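Local coordinates for spike protein P1 (Pseudoalteromonas phage pm2, PDB 2VVE) that serves as the receptor-binding spike at the fivefold vertices of the virion, its C-terminal part recognising the host and its N-terminal part joining the capsid vertex, at residues S40-W45 and Y80-E85; S94-Y99 and Y224-T229. All blocks are in the same frame, centred on the assembly; numbering follows the deposited sequence.

Contact 1 (S40-W45 and Y80-E85); sequences SPVDIW and YWVSDE
W45 and W81 pack edge to face as a cross-strand tryptophan pair. The two side chains lie next to each other and point the same way, yet their ring planes are steeply inclined: those of the six-membered rings meet at 74°, and the benzo edge of W81 is directed toward the face of W45, an offset edge-to-face stack. CE3 of W81 lies 3.7 Å from CE3 of W45. The different first torsions, CG anti to the backbone N in W81 (chi1 -177°) and anti to the carbonyl carbon in W45, are consistent with this steep angle between side chains leaving the same face of the sheet. The W81 indole is also held from the loop that follows its strand: NE1 donates in the ring plane to D84 OD1 at 2.9 Å, and the backbone N of S83 sits over the ring.

The backbones beneath are an antiparallel hydrogen-bonded pair, W45 N to W81 O and W81 N to W45 O, both 2.9 Å. I44 and V82 build an apolar cluster, with I44 CG1 3.6 Å from V82 CG1; I44 CD1 rests against Y80 CB, and the V42 and V82 side chains cross at about a right angle, V42 CG2 touching V82 CG1 at 3.8 Å. Past the last backbone bond the strands part, and one water donates to both D43 O and V82 O.

This is neighbouring-strand pairing in an antiparallel sheet, between strands 44-47 and 78-81, in the spike's second jelly-roll domain.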
loop_
_atom_site.group_PDB
_atom_site.type_symbol
_atom_site.label_atom_id
_atom_site.label_comp_id
_atom_site.label_asym_id
_atom_site.label_seq_id
_atom_site.Cartn_x
_atom_site.Cartn_y
_atom_site.Cartn_z
ATOM N N SER A 40 -1.786 11.045 13.077
ATOM C CA SER A 40 -0.524 11.073 13.833
ATOM C C SER A 40 0.599 10.486 12.984
ATOM O O SER A 40 0.392 9.471 12.320
ATOM C CB SER A 40 -0.663 10.271 15.131
ATOM O OG SER A 40 0.565 10.207 15.843
ATOM N N PRO A 41 1.796 11.104 13.018
ATOM C CA PRO A 41 2.901 10.579 12.238
ATOM C C PRO A 41 3.580 9.386 12.914
ATOM O O PRO A 41 4.475 8.781 12.328
ATOM C CB PRO A 41 3.873 11.768 12.169
ATOM C CG PRO A 41 3.661 12.481 13.463
ATOM C CD PRO A 41 2.187 12.324 13.765
ATOM N N VAL A 42 3.153 9.075 14.136
ATOM C CA VAL A 42 3.644 7.910 14.878
ATOM C C VAL A 42 2.460 7.103 15.394
ATOM O O VAL A 42 1.356 7.654 15.569
ATOM C CB VAL A 42 4.591 8.329 16.055
ATOM C CG1 VAL A 42 5.830 9.050 15.515
ATOM C CG2 VAL A 42 3.869 9.225 17.072
ATOM N N ASP A 43 2.678 5.805 15.646
ATOM C CA ASP A 43 1.642 5.002 16.317
ATOM C C ASP A 43 1.189 5.708 17.595
ATOM O O ASP A 43 2.015 6.208 18.383
ATOM C CB ASP A 43 2.154 3.612 16.684
ATOM C CG ASP A 43 2.444 2.734 15.474
ATOM O OD1 ASP A 43 2.075 3.070 14.329
ATOM O OD2 ASP A 43 3.045 1.668 15.691
ATOM N N ILE A 44 -0.119 5.750 17.804
ATOM C CA ILE A 44 -0.678 6.542 18.890
ATOM C C ILE A 44 -1.789 5.748 19.585
ATOM O O ILE A 44 -2.644 5.147 18.933
ATOM C CB ILE A 44 -1.204 7.928 18.387
ATOM C CG1 ILE A 44 -1.574 8.838 19.573
ATOM C CG2 ILE A 44 -2.386 7.776 17.376
ATOM C CD1 ILE A 44 -1.869 10.286 19.191
ATOM N N TRP A 45 -1.764 5.764 20.910
ATOM C CA TRP A 45 -2.753 5.059 21.697
ATOM C C TRP A 45 -3.747 6.100 22.199
ATOM O O TRP A 45 -3.333 7.153 22.690
ATOM C CB TRP A 45 -2.057 4.284 22.817
ATOM C CG TRP A 45 -1.447 2.984 22.328
ATOM C CD1 TRP A 45 -1.967 1.718 22.483
ATOM C CD2 TRP A 45 -0.222 2.822 21.599
ATOM N NE1 TRP A 45 -1.136 0.786 21.904
ATOM C CE2 TRP A 45 -0.063 1.434 21.348
ATOM C CE3 TRP A 45 0.753 3.712 21.126
ATOM C CZ2 TRP A 45 1.039 0.917 20.654
ATOM C CZ3 TRP A 45 1.848 3.195 20.427
ATOM C CH2 TRP A 45 1.979 1.805 20.201
ATOM N N TYR A 80 -4.011 10.714 24.934
ATOM C CA TYR A 80 -3.129 9.972 24.049
ATOM C C TYR A 80 -1.883 9.481 24.801
ATOM O O TYR A 80 -1.543 10.007 25.866
ATOM C CB TYR A 80 -2.718 10.799 22.811
ATOM C CG TYR A 80 -1.692 11.886 23.104
ATOM C CD1 TYR A 80 -2.098 13.178 23.415
ATOM C CD2 TYR A 80 -0.327 11.612 23.063
ATOM C CE1 TYR A 80 -1.156 14.193 23.693
ATOM C CE2 TYR A 80 0.634 12.620 23.352
ATOM C CZ TYR A 80 0.197 13.901 23.665
ATOM O OH TYR A 80 1.097 14.906 23.954
ATOM N N TRP A 81 -1.228 8.472 24.227
ATOM C CA TRP A 81 0.131 8.079 24.604
ATOM C C TRP A 81 0.900 7.678 23.344
ATOM O O TRP A 81 0.359 6.963 22.484
ATOM C CB TRP A 81 0.092 6.902 25.584
ATOM C CG TRP A 81 1.457 6.469 26.075
ATOM C CD1 TRP A 81 2.065 6.855 27.228
ATOM C CD2 TRP A 81 2.369 5.566 25.422
ATOM N NE1 TRP A 81 3.309 6.256 27.345
ATOM C CE2 TRP A 81 3.518 5.462 26.246
ATOM C CE3 TRP A 81 2.330 4.841 24.223
ATOM C CZ2 TRP A 81 4.607 4.655 25.914
ATOM C CZ3 TRP A 81 3.427 4.044 23.890
ATOM C CH2 TRP A 81 4.547 3.957 24.736
ATOM N N VAL A 82 2.148 8.134 23.232
ATOM C CA VAL A 82 3.024 7.723 22.122
ATOM C C VAL A 82 4.377 7.213 22.606
ATOM O O VAL A 82 5.026 6.423 21.930
ATOM C CB VAL A 82 3.254 8.853 21.065
ATOM C CG1 VAL A 82 1.952 9.193 20.341
ATOM C CG2 VAL A 82 3.891 10.101 21.701
ATOM N N SER A 83 4.800 7.678 23.779
ATOM C CA SER A 83 6.177 7.447 24.217
ATOM C C SER A 83 6.381 7.828 25.680
ATOM O O SER A 83 5.710 8.721 26.181
ATOM C CB SER A 83 7.142 8.256 23.338
ATOM O OG SER A 83 8.460 8.145 23.821
ATOM N N ASP A 84 7.310 7.144 26.346
ATOM C CA ASP A 84 7.762 7.543 27.688
ATOM C C ASP A 84 9.125 8.239 27.695
ATOM O O ASP A 84 9.688 8.485 28.758
ATOM C CB ASP A 84 7.784 6.348 28.640
ATOM C CG ASP A 84 6.399 5.870 29.008
ATOM O OD1 ASP A 84 5.494 6.711 29.253
ATOM O OD2 ASP A 84 6.222 4.640 29.060
ATOM N N GLU A 85 9.637 8.566 26.511
ATOM C CA GLU A 85 10.930 9.257 26.368
ATOM C C GLU A 85 10.776 10.748 26.655
ATOM O O GLU A 85 10.082 11.448 25.913
ATOM C CB GLU A 85 11.475 9.070 24.944
ATOM C CG GLU A 85 12.091 7.702 24.675
ATOM C CD GLU A 85 13.401 7.496 25.429
ATOM O OE1 GLU A 85 14.386 8.220 25.149
ATOM O OE2 GLU A 85 13.443 6.607 26.305
HETATM O O HOH W 1 4.525 5.784 19.300
#

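Contact 2 (S94-Y99 and Y224-T229); sequences SARAKY and YDESFT
The Y99 ring has S227 over one face: S227 CB stands 3.6 Å from the ring centroid and 12° off the ring normal, a well-centred CH-pi contact. S227 CA also approaches, 3.5 Å from Y99 CE2, while the ring hydroxyl reaches the F228 side chain at CE2 and bonds to H221. The guanidinium of R96 is the second flat group. E226 CB lies over one of its faces, and S227 O is at its edge.

That edge contact is a side-on grip on one oxygen. R96 NE donates to S227 O at 2.7 Å, nearly in line with the carbonyl bond, and NH2 donates to the same atom at 3.0 Å from above the carbonyl plane; a bond from NH2 to E226 O is weak. The bend at chi3 (56°) sets NE relative to CB. E226 crosses R96 at about a right angle, but its OE1 stays 4.3 Å from R96 NE, well out of the guanidinium plane, and is linked by a water to R96 N.

S227 is also held through its N and OG, both donating to A97 O, the latter at 2.7 Å. The same OG accepts from T229 N, closing an ST turn. Backbone bonds from A97 N to T229 O, Y99 N to D225 O and Y224 N to Y99 O continue the pairing of the two loops.

R96 NH2 also forms a salt bridge with D143. With no N-H of R96 pointing at E226 OE1, the attraction between these two side chains is probably a through-space one. The directional bonds of the arginine go chiefly to S227 O and D143, and S227 is itself fixed between R96, A97 and Y99.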
loop_
_atom_site.group_PDB
_atom_site.type_symbol
_atom_site.label_atom_id
_atom_site.label_comp_id
_atom_site.label_asym_id
_atom_site.label_seq_id
_atom_site.Cartn_x
_atom_site.Cartn_y
_atom_site.Cartn_z
ATOM N N SER A 94 29.519 3.534 22.449
ATOM C CA SER A 94 30.613 3.093 23.300
ATOM C C SER A 94 31.923 3.064 22.507
ATOM O O SER A 94 33.001 3.142 23.094
ATOM C CB SER A 94 30.319 1.721 23.911
ATOM O OG SER A 94 30.144 0.745 22.907
ATOM N N ALA A 95 31.819 2.966 21.179
ATOM C CA ALA A 95 32.988 2.946 20.298
ATOM C C ALA A 95 33.579 4.334 20.135
ATOM O O ALA A 95 32.846 5.314 20.001
ATOM C CB ALA A 95 32.618 2.384 18.941
ATOM N N ARG A 96 34.907 4.410 20.129
ATOM C CA ARG A 96 35.599 5.678 19.885
ATOM C C ARG A 96 35.227 6.222 18.506
ATOM O O ARG A 96 35.144 5.461 17.533
ATOM C CB ARG A 96 37.105 5.466 19.967
ATOM C CG ARG A 96 37.596 5.105 21.378
ATOM C CD ARG A 96 38.881 4.289 21.358
ATOM N NE ARG A 96 39.954 4.968 20.636
ATOM C CZ ARG A 96 41.177 4.477 20.444
ATOM N NH1 ARG A 96 41.528 3.285 20.936
ATOM N NH2 ARG A 96 42.059 5.188 19.765
ATOM N N ALA A 97 35.037 7.538 18.422
ATOM C CA ALA A 97 34.666 8.183 17.163
ATOM C C ALA A 97 35.889 8.256 16.247
ATOM O O ALA A 97 37.024 8.336 16.725
ATOM C CB ALA A 97 34.140 9.575 17.428
ATOM N N LYS A 98 35.658 8.250 14.938
ATOM C CA LYS A 98 36.775 8.350 13.987
ATOM C C LYS A 98 37.233 9.778 13.695
ATOM O O LYS A 98 36.436 10.729 13.743
ATOM C CB LYS A 98 36.467 7.595 12.687
ATOM C CG LYS A 98 36.257 6.102 12.941
ATOM C CD LYS A 98 35.776 5.331 11.738
ATOM C CE LYS A 98 35.744 3.850 12.100
ATOM N NZ LYS A 98 35.364 2.950 10.979
ATOM N N TYR A 99 38.532 9.924 13.416
ATOM C CA TYR A 99 39.039 11.139 12.796
ATOM C C TYR A 99 38.428 11.306 11.407
ATOM O O TYR A 99 38.479 10.383 10.582
ATOM C CB TYR A 99 40.558 11.093 12.631
ATOM C CG TYR A 99 41.371 10.975 13.899
ATOM C CD1 TYR A 99 41.559 12.076 14.732
ATOM C CD2 TYR A 99 42.004 9.776 14.234
ATOM C CE1 TYR A 99 42.344 11.981 15.888
ATOM C CE2 TYR A 99 42.788 9.666 15.388
ATOM C CZ TYR A 99 42.955 10.770 16.207
ATOM O OH TYR A 99 43.716 10.685 17.344
ATOM N N TYR A 224 40.275 8.616 9.563
ATOM C CA TYR A 224 39.365 7.452 9.623
ATOM C C TYR A 224 39.732 6.404 10.692
ATOM O O TYR A 224 38.986 5.442 10.902
ATOM C CB TYR A 224 39.149 6.805 8.234
ATOM C CG TYR A 224 38.556 7.735 7.188
ATOM C CD1 TYR A 224 37.320 8.354 7.401
ATOM C CD2 TYR A 224 39.214 7.981 5.983
ATOM C CE1 TYR A 224 36.761 9.190 6.454
ATOM C CE2 TYR A 224 38.665 8.830 5.020
ATOM C CZ TYR A 224 37.438 9.434 5.271
ATOM O OH TYR A 224 36.866 10.270 4.346
ATOM N N ASP A 225 40.863 6.596 11.380
ATOM C CA ASP A 225 41.216 5.755 12.535
ATOM C C ASP A 225 40.383 6.182 13.730
ATOM O O ASP A 225 39.834 7.286 13.739
ATOM C CB ASP A 225 42.693 5.923 12.922
ATOM C CG ASP A 225 43.656 5.156 12.006
ATOM O OD1 ASP A 225 43.217 4.337 11.173
ATOM O OD2 ASP A 225 44.869 5.395 12.124
ATOM N N GLU A 226 40.312 5.328 14.749
ATOM C CA GLU A 226 39.634 5.691 15.995
ATOM C C GLU A 226 40.444 6.731 16.777
ATOM O O GLU A 226 41.651 6.579 16.973
ATOM C CB GLU A 226 39.307 4.448 16.830
ATOM C CG GLU A 226 38.201 3.597 16.189
ATOM C CD GLU A 226 37.519 2.620 17.145
ATOM O OE1 GLU A 226 38.185 2.083 18.056
ATOM O OE2 GLU A 226 36.302 2.384 16.967
ATOM N N SER A 227 39.765 7.805 17.166
ATOM C CA SER A 227 40.380 8.938 17.859
ATOM C C SER A 227 40.409 8.691 19.361
ATOM O O SER A 227 40.209 7.564 19.808
ATOM C CB SER A 227 39.642 10.243 17.527
ATOM O OG SER A 227 38.356 10.279 18.119
ATOM N N PHE A 228 40.685 9.745 20.130
ATOM C CA PHE A 228 40.560 9.694 21.579
ATOM C C PHE A 228 39.214 10.258 22.049
ATOM O O PHE A 228 39.035 10.546 23.228
ATOM C CB PHE A 228 41.705 10.478 22.225
ATOM C CG PHE A 228 43.059 10.014 21.798
ATOM C CD1 PHE A 228 43.583 8.814 22.279
ATOM C CD2 PHE A 228 43.821 10.781 20.926
ATOM C CE1 PHE A 228 44.857 8.384 21.880
ATOM C CE2 PHE A 228 45.082 10.358 20.514
ATOM C CZ PHE A 228 45.601 9.152 20.999
ATOM N N THR A 229 38.264 10.384 21.126
ATOM C CA THR A 229 36.984 11.036 21.401
ATOM C C THR A 229 35.845 10.053 21.234
ATOM O O THR A 229 35.801 9.339 20.240
ATOM C CB THR A 229 36.796 12.241 20.439
ATOM O OG1 THR A 229 37.815 13.217 20.717
ATOM C CG2 THR A 229 35.412 12.891 20.596
HETATM O O HOH W 2 36.330 1.895 20.256
#

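Contacts 1 and 2 stand on opposite sides of the chain's centre, their own centres 35 Å apart and their nearest atoms about 16 Å apart, so neither touches the other. They come in series along the chain, 40-45 with 80-85 closing before 94-99 with 224-229 opens, and belong to different parts of the spike, contact 1 to its second jelly-roll domain and contact 2 to the part that follows in sequence. Contact 1 pairs strand ends, whereas contact 2 joins two loops. Contact 2 lies nearer the bound calcium ion without touching it: the F228 side chain is about 9 Å from the metal, whose site comprises S150, D212 and D214, none of them in either contact.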